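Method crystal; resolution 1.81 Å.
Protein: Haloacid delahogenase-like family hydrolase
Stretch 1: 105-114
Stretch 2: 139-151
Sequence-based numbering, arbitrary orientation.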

# COMPACT_ATOMS: atom_id res chain seq x y z
N ALA A 105 -4.29 5.65 -17.39
CA ALA A 105 -5.56 5.05 -17.74
C ALA A 105 -5.77 3.78 -16.95
O ALA A 105 -6.91 3.48 -16.56
CB ALA A 105 -5.66 4.77 -19.24
N THR A 106 -4.70 3.01 -16.74
CA THR A 106 -4.78 1.69 -16.07
C THR A 106 -5.05 1.90 -14.58
O THR A 106 -5.83 1.18 -13.94
CB THR A 106 -3.52 0.85 -16.30
OG1 THR A 106 -3.29 0.71 -17.72
CG2 THR A 106 -3.68 -0.51 -15.68
N LEU A 107 -4.44 2.95 -14.05
CA LEU A 107 -4.66 3.31 -12.66
C LEU A 107 -6.06 3.77 -12.33
O LEU A 107 -6.42 3.81 -11.17
CB LEU A 107 -3.65 4.37 -12.22
CG LEU A 107 -2.25 3.86 -11.91
CD1 LEU A 107 -1.28 5.04 -11.82
CD2 LEU A 107 -2.18 3.03 -10.61
N GLN A 108 -6.85 4.13 -13.32
CA GLN A 108 -8.26 4.46 -13.13
C GLN A 108 -9.10 3.56 -14.01
O GLN A 108 -10.13 3.99 -14.52
CB GLN A 108 -8.55 5.88 -13.54
CG GLN A 108 -7.51 6.89 -13.26
CD GLN A 108 -7.80 8.15 -14.05
OE1 GLN A 108 -6.96 8.65 -14.81
NE2 GLN A 108 -9.02 8.65 -13.91
N HIS A 109 -8.68 2.32 -14.21
CA HIS A 109 -9.42 1.48 -15.16
C HIS A 109 -10.80 1.22 -14.59
O HIS A 109 -10.95 1.13 -13.36
CB HIS A 109 -8.67 0.19 -15.62
CG HIS A 109 -8.59 -0.92 -14.61
ND1 HIS A 109 -9.69 -1.59 -14.12
CD2 HIS A 109 -7.50 -1.53 -14.08
CE1 HIS A 109 -9.28 -2.54 -13.29
NE2 HIS A 109 -7.96 -2.53 -13.25
N PRO A 110 -11.80 1.14 -15.47
CA PRO A 110 -13.15 0.82 -15.00
C PRO A 110 -13.11 -0.51 -14.23
O PRO A 110 -12.42 -1.44 -14.65
CB PRO A 110 -13.98 0.67 -16.29
CG PRO A 110 -13.09 1.21 -17.45
CD PRO A 110 -11.69 1.32 -16.94
N VAL A 111 -13.83 -0.58 -13.11
CA VAL A 111 -13.95 -1.81 -12.32
C VAL A 111 -15.32 -2.43 -12.55
O VAL A 111 -16.37 -1.95 -12.06
CB VAL A 111 -13.68 -1.55 -10.81
CG1 VAL A 111 -13.77 -2.83 -10.04
CG2 VAL A 111 -12.31 -0.92 -10.62
N GLU A 112 -15.31 -3.51 -13.31
CA GLU A 112 -16.52 -4.20 -13.67
C GLU A 112 -16.53 -5.55 -12.97
O GLU A 112 -15.71 -6.42 -13.28
CB GLU A 112 -16.56 -4.38 -15.18
CG GLU A 112 -17.63 -5.37 -15.66
CD GLU A 112 -17.61 -5.56 -17.18
OE1 GLU A 112 -16.84 -4.84 -17.88
OE2 GLU A 112 -18.37 -6.44 -17.66
N VAL A 113 -17.45 -5.70 -12.04
CA VAL A 113 -17.59 -6.92 -11.30
C VAL A 113 -18.02 -8.06 -12.25
O VAL A 113 -18.75 -7.85 -13.21
CB VAL A 113 -18.53 -6.72 -10.06
CG1 VAL A 113 -18.85 -8.08 -9.32
CG2 VAL A 113 -17.89 -5.74 -9.13
N ILE A 114 -17.49 -9.24 -12.01
CA ILE A 114 -17.75 -10.39 -12.88
C ILE A 114 -19.15 -10.94 -12.61
O ILE A 114 -19.64 -10.89 -11.48
CB ILE A 114 -16.65 -11.46 -12.66
CG1 ILE A 114 -15.38 -11.02 -13.41
CG2 ILE A 114 -17.16 -12.84 -13.05
CD1 ILE A 114 -14.10 -11.68 -12.95
N PHE A 139 -3.42 1.76 -2.41
CA PHE A 139 -4.36 2.79 -2.85
C PHE A 139 -5.21 2.34 -4.04
O PHE A 139 -6.41 2.56 -4.05
CB PHE A 139 -3.63 4.08 -3.19
CG PHE A 139 -4.55 5.19 -3.62
CD1 PHE A 139 -5.25 5.92 -2.68
CD2 PHE A 139 -4.74 5.48 -4.97
CE1 PHE A 139 -6.11 6.92 -3.06
CE2 PHE A 139 -5.63 6.45 -5.37
CZ PHE A 139 -6.31 7.19 -4.41
N HIS A 140 -4.60 1.74 -5.06
CA HIS A 140 -5.36 1.30 -6.21
C HIS A 140 -6.34 0.18 -5.87
O HIS A 140 -7.50 0.20 -6.32
CB HIS A 140 -4.42 0.91 -7.32
CG HIS A 140 -5.09 0.70 -8.64
ND1 HIS A 140 -4.47 0.06 -9.69
CD2 HIS A 140 -6.31 1.09 -9.10
CE1 HIS A 140 -5.28 0.04 -10.73
NE2 HIS A 140 -6.40 0.67 -10.40
N GLN A 141 -5.90 -0.80 -5.09
CA GLN A 141 -6.78 -1.91 -4.64
C GLN A 141 -7.94 -1.39 -3.78
O GLN A 141 -9.10 -1.80 -3.95
CB GLN A 141 -5.98 -3.02 -3.91
CG GLN A 141 -4.98 -3.75 -4.79
CD GLN A 141 -5.65 -4.54 -5.85
OE1 GLN A 141 -6.77 -5.00 -5.65
NE2 GLN A 141 -4.98 -4.74 -6.98
N GLU A 142 -7.66 -0.42 -2.92
CA GLU A 142 -8.73 0.19 -2.13
C GLU A 142 -9.75 0.91 -3.02
O GLU A 142 -10.96 0.81 -2.81
CB GLU A 142 -8.15 1.16 -1.14
CG GLU A 142 -7.64 0.49 0.11
CD GLU A 142 -7.07 1.52 1.07
OE1 GLU A 142 -6.92 2.69 0.66
OE2 GLU A 142 -6.76 1.16 2.21
N GLN A 143 -9.26 1.59 -4.05
CA GLN A 143 -10.15 2.27 -4.98
C GLN A 143 -10.97 1.27 -5.82
O GLN A 143 -12.14 1.52 -6.08
CB GLN A 143 -9.39 3.30 -5.81
CG GLN A 143 -9.02 4.61 -5.03
CD GLN A 143 -10.14 5.17 -4.10
OE1 GLN A 143 -9.87 5.53 -2.95
NE2 GLN A 143 -11.38 5.23 -4.59
N LYS A 144 -10.39 0.14 -6.17
CA LYS A 144 -11.10 -0.87 -6.96
C LYS A 144 -12.26 -1.45 -6.16
O LYS A 144 -13.36 -1.50 -6.68
CB LYS A 144 -10.17 -1.98 -7.47
CG LYS A 144 -9.09 -1.54 -8.52
CD LYS A 144 -8.55 -2.77 -9.29
CE LYS A 144 -7.08 -2.79 -9.61
NZ LYS A 144 -6.76 -3.67 -10.83
N ILE A 145 -12.03 -1.80 -4.90
CA ILE A 145 -13.15 -2.29 -4.08
C ILE A 145 -14.27 -1.24 -3.97
O ILE A 145 -15.43 -1.59 -3.99
CB ILE A 145 -12.68 -2.89 -2.72
CG1 ILE A 145 -13.86 -3.49 -1.95
CG2 ILE A 145 -11.97 -1.87 -1.85
CD1 ILE A 145 -14.52 -4.70 -2.67
N GLU A 146 -13.94 0.04 -3.87
CA GLU A 146 -14.98 1.09 -3.80
C GLU A 146 -15.69 1.27 -5.16
O GLU A 146 -16.90 1.25 -5.20
CB GLU A 146 -14.37 2.39 -3.23
CG GLU A 146 -15.40 3.53 -2.76
CD GLU A 146 -16.33 3.19 -1.53
OE1 GLU A 146 -15.89 2.52 -0.55
OE2 GLU A 146 -17.52 3.62 -1.54
N GLN A 147 -14.95 1.34 -6.26
CA GLN A 147 -15.51 1.41 -7.62
C GLN A 147 -16.40 0.22 -7.94
O GLN A 147 -17.26 0.32 -8.81
CB GLN A 147 -14.41 1.41 -8.71
CG GLN A 147 -13.42 2.60 -8.79
CD GLN A 147 -12.26 2.38 -9.83
OE1 GLN A 147 -11.11 2.04 -9.47
NE2 GLN A 147 -12.58 2.57 -11.13
N SER A 148 -16.15 -0.92 -7.30
CA SER A 148 -16.77 -2.19 -7.67
C SER A 148 -18.20 -2.26 -7.26
O SER A 148 -18.96 -2.98 -7.87
CB SER A 148 -16.04 -3.42 -7.06
OG SER A 148 -16.18 -3.47 -5.64
N GLY A 149 -18.55 -1.55 -6.19
CA GLY A 149 -19.84 -1.69 -5.52
C GLY A 149 -19.90 -2.75 -4.45
O GLY A 149 -20.85 -2.81 -3.68
N LEU A 150 -18.85 -3.58 -4.34
CA LEU A 150 -18.81 -4.66 -3.35
C LEU A 150 -18.30 -4.27 -1.95
O LEU A 150 -18.15 -5.13 -1.13
CB LEU A 150 -17.91 -5.81 -3.88
CG LEU A 150 -18.26 -6.46 -5.23
CD1 LEU A 150 -17.13 -7.34 -5.65
CD2 LEU A 150 -19.54 -7.28 -5.15
N SER A 151 -18.02 -2.99 -1.70
CA SER A 151 -17.56 -2.51 -0.36
C SER A 151 -18.41 -2.89 0.81
O SER A 151 -17.91 -3.12 1.89
CB SER A 151 -17.46 -0.97 -0.33
OG SER A 151 -16.31 -0.58 -1.00
O HOH W 1 -8.66 4.07 -9.28
O HOH W 2 -9.09 1.04 -11.36
O HOH W 3 -18.65 -2.06 -10.90
O HOH W 4 -15.27 1.71 -12.75

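The end of one helix and the extended loop that follows it, 105-114, lie along one side of the helix 139-148, and the contact is set by side chains spaced at helical intervals: H140, K144, Q147 and S148. Together the two stretches bury 509 Å², both sides summed; H109, H140 and K144 are buried, V111 has the most area covered (89 Å²), and Q147 stays exposed at the margin.

The polar centre is H109. Its chi1 of 74° (p) brings the end of the ring closer to the helix than its sideways CA-to-CB bond alone suggests, and both ring nitrogens are used. H109 ND1 donates to P110 O at 2.8 Å, which leaves H109 NE2 free to accept from K144 NZ at 2.9 Å, near the plane of the ring. K144 also starts sideways; its chain, m at chi1 and off-well at chi3, runs back along the helix to deliver the ammonium group. A long, flexible residue suits this, since its methylenes serve as apolar surface on the way: K144 CG lies 3.9 Å from V111 CG2.

H140, with chi1 t, points toward the first stretch and packs as a flat plate. L107 CA sits over one face, 4.2 Å from the H140 ring centroid, while the edge of H140 is directed at the face of H109, offset, with the planes at 72°. L107 directs its CB away, yet its m,t rotamer brings L107 CD2 back to 3.9 Å from H140 ND1. H140 NE2 is 3.2 Å from L107 O, but the angle is too poor for a hydrogen bond; water 2, 2.9 Å from H140 NE2, offers a polar partner instead.

Q147 reads the loop backbone. Extended as m,t, it carries its amide across so that Q147 NE2 donates to H109 O at 3.1 Å. Q147 OE1 accepts from water 2, which also donates to H109 O, and from water 1, which donates to L107 O. An amide fits here because it can donate to a carbonyl and accept from water at once.

Beyond P110 the chain alternates: V111 and V113 point toward the helix, E112 away into solvent. Both valines are t, and their compact branches fit close to the backbone, with V111 CG1 3.6 Å from K144 O and V113 CG2 3.2 Å from S148 O. V113 CG2 also meets L150 CD1 at 3.9 Å. S148, at p, folds S148 OG onto I145 O (2.6 Å) and accepts there from L150 N (3.0 Å), leaving S148 CB to pack 3.8 Å from V111 CG1. G149 follows with positive phi, where a CB would jam against the preceding carbonyl.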